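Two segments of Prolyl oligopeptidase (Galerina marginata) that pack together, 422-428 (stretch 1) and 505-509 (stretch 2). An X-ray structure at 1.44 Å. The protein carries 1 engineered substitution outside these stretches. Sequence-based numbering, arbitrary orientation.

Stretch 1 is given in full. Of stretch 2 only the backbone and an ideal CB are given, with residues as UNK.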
# COMPACT_ATOMS: atom_id res chain seq x y z
N SER A 422 -3.06 -11.82 -10.22
CA SER A 422 -1.78 -11.39 -10.77
C SER A 422 -0.65 -12.03 -9.99
O SER A 422 -0.85 -12.59 -8.92
CB SER A 422 -1.63 -9.88 -10.78
OG SER A 422 -1.40 -9.37 -9.48
N GLY A 423 0.55 -11.96 -10.54
CA GLY A 423 1.70 -12.52 -9.88
C GLY A 423 2.94 -12.20 -10.68
O GLY A 423 2.91 -11.40 -11.60
N PHE A 424 4.06 -12.79 -10.28
CA PHE A 424 5.33 -12.37 -10.84
C PHE A 424 5.38 -12.51 -12.35
O PHE A 424 6.04 -11.68 -13.01
CB PHE A 424 6.49 -13.13 -10.19
CG PHE A 424 6.67 -12.83 -8.73
CD1 PHE A 424 6.99 -11.59 -8.28
CD2 PHE A 424 6.51 -13.85 -7.80
CE1 PHE A 424 7.14 -11.30 -6.97
CE2 PHE A 424 6.69 -13.59 -6.47
CZ PHE A 424 7.00 -12.33 -6.03
N ASN A 425 4.70 -13.51 -12.90
CA ASN A 425 4.60 -13.69 -14.35
C ASN A 425 3.16 -13.75 -14.85
O ASN A 425 2.91 -14.26 -15.95
CB ASN A 425 5.42 -14.89 -14.80
CG ASN A 425 4.94 -16.18 -14.20
OD1 ASN A 425 3.79 -16.29 -13.76
ND2 ASN A 425 5.83 -17.17 -14.14
N THR A 426 2.22 -13.17 -14.11
CA THR A 426 0.81 -13.08 -14.51
C THR A 426 0.43 -11.60 -14.52
O THR A 426 0.26 -11.01 -13.44
CB THR A 426 -0.13 -13.86 -13.60
OG1 THR A 426 0.21 -15.24 -13.65
CG2 THR A 426 -1.58 -13.66 -14.03
N PRO A 427 0.32 -10.96 -15.68
CA PRO A 427 0.12 -9.51 -15.70
C PRO A 427 -1.18 -9.00 -15.12
O PRO A 427 -1.22 -7.89 -14.59
CB PRO A 427 0.22 -9.17 -17.20
CG PRO A 427 0.70 -10.35 -17.89
CD PRO A 427 0.69 -11.54 -17.00
N GLY A 428 -2.27 -9.76 -15.24
CA GLY A 428 -3.55 -9.35 -14.72
C GLY A 428 -4.66 -10.04 -15.44
O GLY A 428 -5.02 -9.69 -16.56
N UNK A 505 3.47 -9.96 -1.00
CA UNK A 505 2.76 -10.84 -1.93
C UNK A 505 3.33 -10.78 -3.35
O UNK A 505 3.86 -9.74 -3.77
CB UNK A 505 1.28 -10.47 -1.96
N UNK A 506 3.16 -11.83 -4.14
CA UNK A 506 3.48 -11.75 -5.58
C UNK A 506 2.78 -10.58 -6.24
O UNK A 506 1.67 -10.22 -5.88
CB UNK A 506 3.09 -13.05 -6.29
N UNK A 507 3.44 -10.01 -7.23
CA UNK A 507 2.93 -8.88 -7.99
C UNK A 507 3.62 -8.88 -9.34
O UNK A 507 4.71 -9.45 -9.50
CB UNK A 507 3.15 -7.56 -7.25
N UNK A 508 3.00 -8.22 -10.31
CA UNK A 508 3.55 -8.11 -11.67
C UNK A 508 4.20 -6.74 -11.86
O UNK A 508 3.54 -5.71 -11.67
CB UNK A 508 2.46 -8.33 -12.72
N UNK A 509 5.46 -6.73 -12.25
CA UNK A 509 6.17 -5.50 -12.59
C UNK A 509 6.90 -5.68 -13.91
O UNK A 509 7.90 -6.41 -13.96
CB UNK A 509 7.15 -5.11 -11.48

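Stretch 1 offers a compact surface: a type I turn from G423 to T426, closed by G423 N to T426 O and T426 N to G423 O, both 3.1 Å, with the F424 ring on one flank and P427 on the other. No direct hydrogen bond joins the stretches, so shape and bridging waters carry the evidence.

At position 505 the CA-to-CB bond points sideways, and nothing of stretch 1 lies within 5.5 Å of the ideal CB. The contact hardly restricts the choice; many side chains would fit. The residue is D505, whose end leads away and whose OD1 is hydrogen-bonded elsewhere in the structure.

Position 506 has phi/psi of -53/147, and its ideal CB lies 3.6 Å from F424 CE2 and 3.9 Å from G423 CA. These carbon neighbours favour a compact apolar group; the phi also admits proline, and alanine or valine would also do. The residue is P506. Its CA sits over the face of the F424 ring, 3.9 Å from the centroid and 23° off the normal, a CH-pi contact, while its CB approaches F424 CE2 at 3.8 Å.

Position 507 is extended (-156/159) and its CB points away, 5.5 Å from F424 CE1. Small residues would be tolerated, but a larger apolar or aromatic one could still touch the F424 ring. The residue is F507, with chi1 of 67° (p). The edge of F424 is directed toward its face in an offset edge-to-face pair, centroids 5.9 Å apart and planes at 60°. F424 CA lies 3.3 Å from F507 O, with 150° at the hydrogen, a CA-H...O contact.

At position 508 the ideal CB is wedged 3.3 Å from G423 O and 3.5 Å from T426 O, with P427 CA at 4.0 Å. Branching at CB would add atoms in a crowded place, whereas a side chain unbranched at CB, best a flat one, could lie along P427; phenylalanine or tyrosine suits, leucine possibly. The residue is F508, chi1 -172° (t). P427 CA stands over its ring face, 3.6 Å from the centroid and 17° off the normal, and P427 CB meets F508 CE2 at 3.9 Å. Water 1 links F508 N (2.9 Å) to S422 OG (2.8 Å).

Position 509 has no stretch 1 atom within 5.5 Å of its ideal CB, leaving the choice open. S509 occupies a helix N-cap, its side chain capping a backbone N just past the stretch. Water 2 accepts from S509 N (2.9 Å) and donates to F424 O (2.8 Å) and F507 O (3.2 Å).

Stretch 2 505-509: DPFFS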
# COMPACT_ATOMS: atom_id res chain seq x y z
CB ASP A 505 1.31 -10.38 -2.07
CG ASP A 505 0.44 -10.71 -0.91
OD1 ASP A 505 0.75 -11.64 -0.16
OD2 ASP A 505 -0.59 -10.01 -0.79
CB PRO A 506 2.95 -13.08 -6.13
CG PRO A 506 2.99 -14.03 -4.92
CD PRO A 506 2.65 -13.15 -3.74
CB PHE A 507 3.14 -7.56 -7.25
CG PHE A 507 4.57 -7.16 -7.09
CD1 PHE A 507 5.32 -7.64 -6.08
CD2 PHE A 507 5.14 -6.24 -7.95
CE1 PHE A 507 6.65 -7.25 -5.93
CE2 PHE A 507 6.47 -5.83 -7.79
CZ PHE A 507 7.21 -6.36 -6.79
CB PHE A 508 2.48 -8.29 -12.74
CG PHE A 508 3.05 -8.37 -14.10
CD1 PHE A 508 3.66 -9.53 -14.55
CD2 PHE A 508 2.96 -7.29 -14.97
CE1 PHE A 508 4.21 -9.58 -15.82
CE2 PHE A 508 3.53 -7.35 -16.22
CZ PHE A 508 4.13 -8.47 -16.64
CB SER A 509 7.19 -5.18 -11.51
OG SER A 509 8.01 -4.08 -11.98
O HOH W 1 0.36 -7.22 -9.67
O HOH W 2 6.84 -9.24 -11.91
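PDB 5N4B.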